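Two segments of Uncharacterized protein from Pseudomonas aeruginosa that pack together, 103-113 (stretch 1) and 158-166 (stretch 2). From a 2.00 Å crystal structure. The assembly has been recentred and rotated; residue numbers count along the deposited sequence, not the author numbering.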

# COMPACT_ATOMS: atom_id res chain seq x y z
N GLY A 103 10.73 -23.27 -10.14
CA GLY A 103 10.94 -24.63 -10.61
C GLY A 103 11.16 -25.69 -9.54
O GLY A 103 11.66 -25.39 -8.45
N ASP A 104 10.79 -26.93 -9.87
CA ASP A 104 10.96 -28.09 -8.99
C ASP A 104 12.38 -28.23 -8.46
O ASP A 104 12.59 -28.49 -7.28
N ASP A 105 13.34 -28.06 -9.36
CA ASP A 105 14.75 -28.22 -9.03
C ASP A 105 15.21 -27.23 -7.95
O ASP A 105 15.66 -27.64 -6.88
N ILE A 106 15.06 -25.94 -8.23
CA ILE A 106 15.49 -24.90 -7.30
C ILE A 106 14.77 -24.98 -5.96
O ILE A 106 15.38 -24.77 -4.90
N ASN A 107 13.47 -25.26 -6.01
CA ASN A 107 12.67 -25.47 -4.80
C ASN A 107 13.28 -26.61 -3.97
O ASN A 107 13.57 -26.45 -2.79
N SER A 108 13.50 -27.75 -4.62
CA SER A 108 14.16 -28.89 -3.98
C SER A 108 15.53 -28.53 -3.43
O SER A 108 16.04 -29.20 -2.53
N ARG A 109 16.14 -27.47 -3.97
CA ARG A 109 17.38 -26.95 -3.41
C ARG A 109 17.14 -25.94 -2.28
O ARG A 109 18.09 -25.35 -1.75
N GLY A 110 15.87 -25.72 -1.94
CA GLY A 110 15.51 -24.97 -0.74
C GLY A 110 15.20 -23.50 -0.94
O GLY A 110 14.96 -22.77 0.03
N ILE A 111 15.20 -23.05 -2.19
CA ILE A 111 14.85 -21.67 -2.47
C ILE A 111 13.49 -21.61 -3.16
O ILE A 111 13.27 -22.28 -4.17
N PHE A 112 12.60 -20.79 -2.59
CA PHE A 112 11.22 -20.64 -3.07
C PHE A 112 10.91 -19.15 -3.26
O PHE A 112 11.47 -18.31 -2.55
N LYS A 113 10.02 -18.83 -4.19
CA LYS A 113 9.52 -17.45 -4.29
C LYS A 113 8.02 -17.42 -4.55
O LYS A 113 7.46 -18.32 -5.22
N PHE A 158 6.15 -27.91 3.27
CA PHE A 158 5.42 -29.07 2.78
C PHE A 158 6.10 -29.65 1.56
O PHE A 158 6.26 -30.86 1.45
N TYR A 159 6.51 -28.79 0.63
CA TYR A 159 7.21 -29.26 -0.55
C TYR A 159 8.60 -29.75 -0.17
O TYR A 159 9.08 -30.74 -0.73
N THR A 160 9.23 -29.04 0.75
CA THR A 160 10.57 -29.42 1.17
C THR A 160 10.58 -30.86 1.67
O THR A 160 11.44 -31.65 1.28
N LEU A 161 9.59 -31.21 2.49
CA LEU A 161 9.56 -32.53 3.13
C LEU A 161 8.89 -33.62 2.30
O LEU A 161 9.39 -34.74 2.22
N LEU A 162 7.77 -33.30 1.66
CA LEU A 162 6.94 -34.31 1.02
C LEU A 162 6.92 -34.28 -0.52
O LEU A 162 6.24 -35.12 -1.13
N LYS A 163 7.62 -33.33 -1.12
CA LYS A 163 7.71 -33.23 -2.58
C LYS A 163 6.36 -33.05 -3.30
O LYS A 163 6.20 -33.42 -4.46
N SER A 164 5.40 -32.46 -2.59
CA SER A 164 4.16 -32.02 -3.22
C SER A 164 3.87 -30.62 -2.68
O SER A 164 4.46 -30.19 -1.69
N ARG A 165 2.97 -29.90 -3.33
CA ARG A 165 2.60 -28.58 -2.85
C ARG A 165 1.13 -28.58 -2.47
O ARG A 165 0.37 -29.44 -2.93
N LEU A 166 0.73 -27.64 -1.62
CA LEU A 166 -0.66 -27.58 -1.17
C LEU A 166 -1.63 -27.40 -2.34
O LEU A 166 -1.38 -26.62 -3.25

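The contact between the two stretches is small, burying 336 Å² in all, and is built around Tyr159. The helices 104-108 and 158-162 run nearly perpendicular, at 88°, and their axes come no closer than 10.3 Å. Side chains occupy the space between them, and Tyr159 has the largest area covered by the other stretch. Its CA-to-CB bond points toward stretch 1, and chi1 in the t well (-173°) with chi2 at -87° carries the ring along the helix 104-108. There CE1 lies 3.8 Å from CB of Asn107 and 3.6 Å from OG of Ser108, the latter at the ring edge. The hydroxyl reaches the start of that helix, with OH 3.2 Å from OD1 of Asp104.

Phe112, on the strand that follows, also points toward stretch 2. With chi1 m (-65°) and chi2 83°, its ring places CE2 4.0 Å from CD1 of Tyr159, an apolar contact in which the tyrosine carbon approaches the edge of the phenylalanine ring. CE1 of the same ring lies 3.6 Å from OG1 of Thr160, whose chi1 is m and whose CA-to-CB bond points sideways. A water links this threonine to the end of the opposing helix, donating to Asn107 O at 2.6 Å and to Thr160 OG1 at 3.2 Å. It thus bridges Asn107 O and Thr160 OG1, which lie 5.1 Å apart, too far for a direct hydrogen bond.

Asp104 starts out sideways, but its m rotamer (chi1 -72°) brings the carboxylate closer to stretch 2. OD1 lies 3.0 Å from NH2 of Arg165, forming a salt bridge; the oxygen sits well out of the guanidinium plane, so the attraction is one of charge, with no N-H directed at it. Arg165 points toward stretch 1 and reaches this position with chi1 at 16° and chi3 at 101°, both between wells, while chi2 is t. Asn107, buried and also m, points toward stretch 2 beside the tyrosine ring.

Ser108 is m (-77°), a rotamer that turns OG back along its own helix to make a weak hydrogen bond to Asp104 O at 3.2 Å. Lys163 leaves helical geometry with positive phi, and its CA-to-CB bond points sideways. Two successive m angles fold the chain before chi3 and chi4 extend it in t, so that NZ donates a weak hydrogen bond to Thr160 O at 3.4 Å and ends 3.8 Å from OG of Ser108. By contrast, Asp105 and Arg109 point away from stretch 2 and pair with each other, Arg109 NH2 lying 2.8 Å from Asp105 OD1.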

# COMPACT_ATOMS: atom_id res chain seq x y z
CB ASP A 104 10.62 -29.37 -9.75
CG ASP A 104 9.15 -29.54 -10.02
OD1 ASP A 104 8.33 -29.00 -9.25
OD2 ASP A 104 8.80 -30.23 -11.01
CB ASP A 105 15.58 -28.04 -10.30
CG ASP A 105 16.93 -28.68 -10.18
OD1 ASP A 105 17.78 -28.11 -9.47
OD2 ASP A 105 17.14 -29.76 -10.79
CB ILE A 106 15.27 -23.48 -7.87
CG1 ILE A 106 15.78 -23.39 -9.30
CG2 ILE A 106 15.99 -22.46 -6.99
CD1 ILE A 106 17.30 -23.48 -9.41
CB ASN A 107 11.20 -25.78 -5.17
CG ASN A 107 10.42 -24.55 -5.62
OD1 ASN A 107 10.83 -23.40 -5.39
ND2 ASN A 107 9.28 -24.77 -6.27
CB SER A 108 14.27 -30.06 -4.95
OG SER A 108 13.02 -30.71 -5.08
CB ARG A 109 18.26 -26.35 -4.50
CG ARG A 109 18.68 -27.35 -5.57
CD ARG A 109 20.13 -27.11 -5.96
NE ARG A 109 20.40 -27.44 -7.36
CZ ARG A 109 20.10 -26.64 -8.37
NH1 ARG A 109 19.51 -25.47 -8.16
NH2 ARG A 109 20.39 -27.01 -9.62
CB ILE A 111 15.93 -20.99 -3.35
CG1 ILE A 111 17.28 -21.04 -2.65
CG2 ILE A 111 15.55 -19.54 -3.63
CD1 ILE A 111 18.40 -20.43 -3.46
CB PHE A 112 10.24 -21.18 -2.03
CG PHE A 112 10.36 -22.65 -1.79
CD1 PHE A 112 11.32 -23.16 -0.92
CD2 PHE A 112 9.50 -23.54 -2.43
CE1 PHE A 112 11.43 -24.53 -0.71
CE2 PHE A 112 9.60 -24.90 -2.22
CZ PHE A 112 10.57 -25.40 -1.37
CB LYS A 113 10.30 -16.63 -5.33
CG LYS A 113 9.92 -16.84 -6.78
CD LYS A 113 10.91 -16.12 -7.69
CE LYS A 113 10.48 -16.13 -9.15
NZ LYS A 113 11.49 -15.45 -10.04
CB PHE A 158 3.99 -28.64 2.43
CG PHE A 158 3.03 -29.77 2.21
CD1 PHE A 158 2.45 -30.42 3.29
CD2 PHE A 158 2.66 -30.14 0.92
CE1 PHE A 158 1.55 -31.46 3.10
CE2 PHE A 158 1.75 -31.18 0.71
CZ PHE A 158 1.19 -31.84 1.81
CB TYR A 159 7.34 -28.18 -1.62
CG TYR A 159 7.92 -28.70 -2.93
CD1 TYR A 159 9.30 -28.74 -3.14
CD2 TYR A 159 7.09 -29.14 -3.95
CE1 TYR A 159 9.82 -29.21 -4.33
CE2 TYR A 159 7.60 -29.61 -5.14
CZ TYR A 159 8.96 -29.64 -5.32
OH TYR A 159 9.47 -30.11 -6.51
CB THR A 160 11.12 -28.47 2.24
OG1 THR A 160 11.21 -27.14 1.70
CG2 THR A 160 12.50 -28.91 2.66
CB LEU A 161 8.88 -32.43 4.50
CG LEU A 161 9.57 -31.48 5.48
CD1 LEU A 161 8.74 -31.22 6.73
CD2 LEU A 161 10.93 -32.03 5.87
CB LEU A 162 5.51 -34.22 1.54
CG LEU A 162 5.30 -34.80 2.94
CD1 LEU A 162 4.37 -33.90 3.76
CD2 LEU A 162 4.72 -36.21 2.81
CB LYS A 163 8.47 -34.43 -3.16
CG LYS A 163 9.83 -34.66 -2.52
CD LYS A 163 10.68 -33.39 -2.50
CE LYS A 163 12.00 -33.63 -1.77
NZ LYS A 163 12.84 -32.40 -1.67
CB SER A 164 3.01 -32.97 -2.90
OG SER A 164 2.88 -33.14 -1.50
CB ARG A 165 2.90 -27.52 -3.91
CG ARG A 165 3.12 -28.09 -5.31
CD ARG A 165 3.95 -27.15 -6.18
NE ARG A 165 5.36 -27.54 -6.29
CZ ARG A 165 6.29 -26.80 -6.89
NH1 ARG A 165 5.97 -25.63 -7.42
NH2 ARG A 165 7.55 -27.21 -6.96
CB LEU A 166 -0.86 -26.46 -0.15
CG LEU A 166 -0.04 -26.52 1.15
CD1 LEU A 166 -0.25 -25.25 1.96
CD2 LEU A 166 -0.41 -27.75 1.98
O HOH W 1 13.33 -27.73 -0.56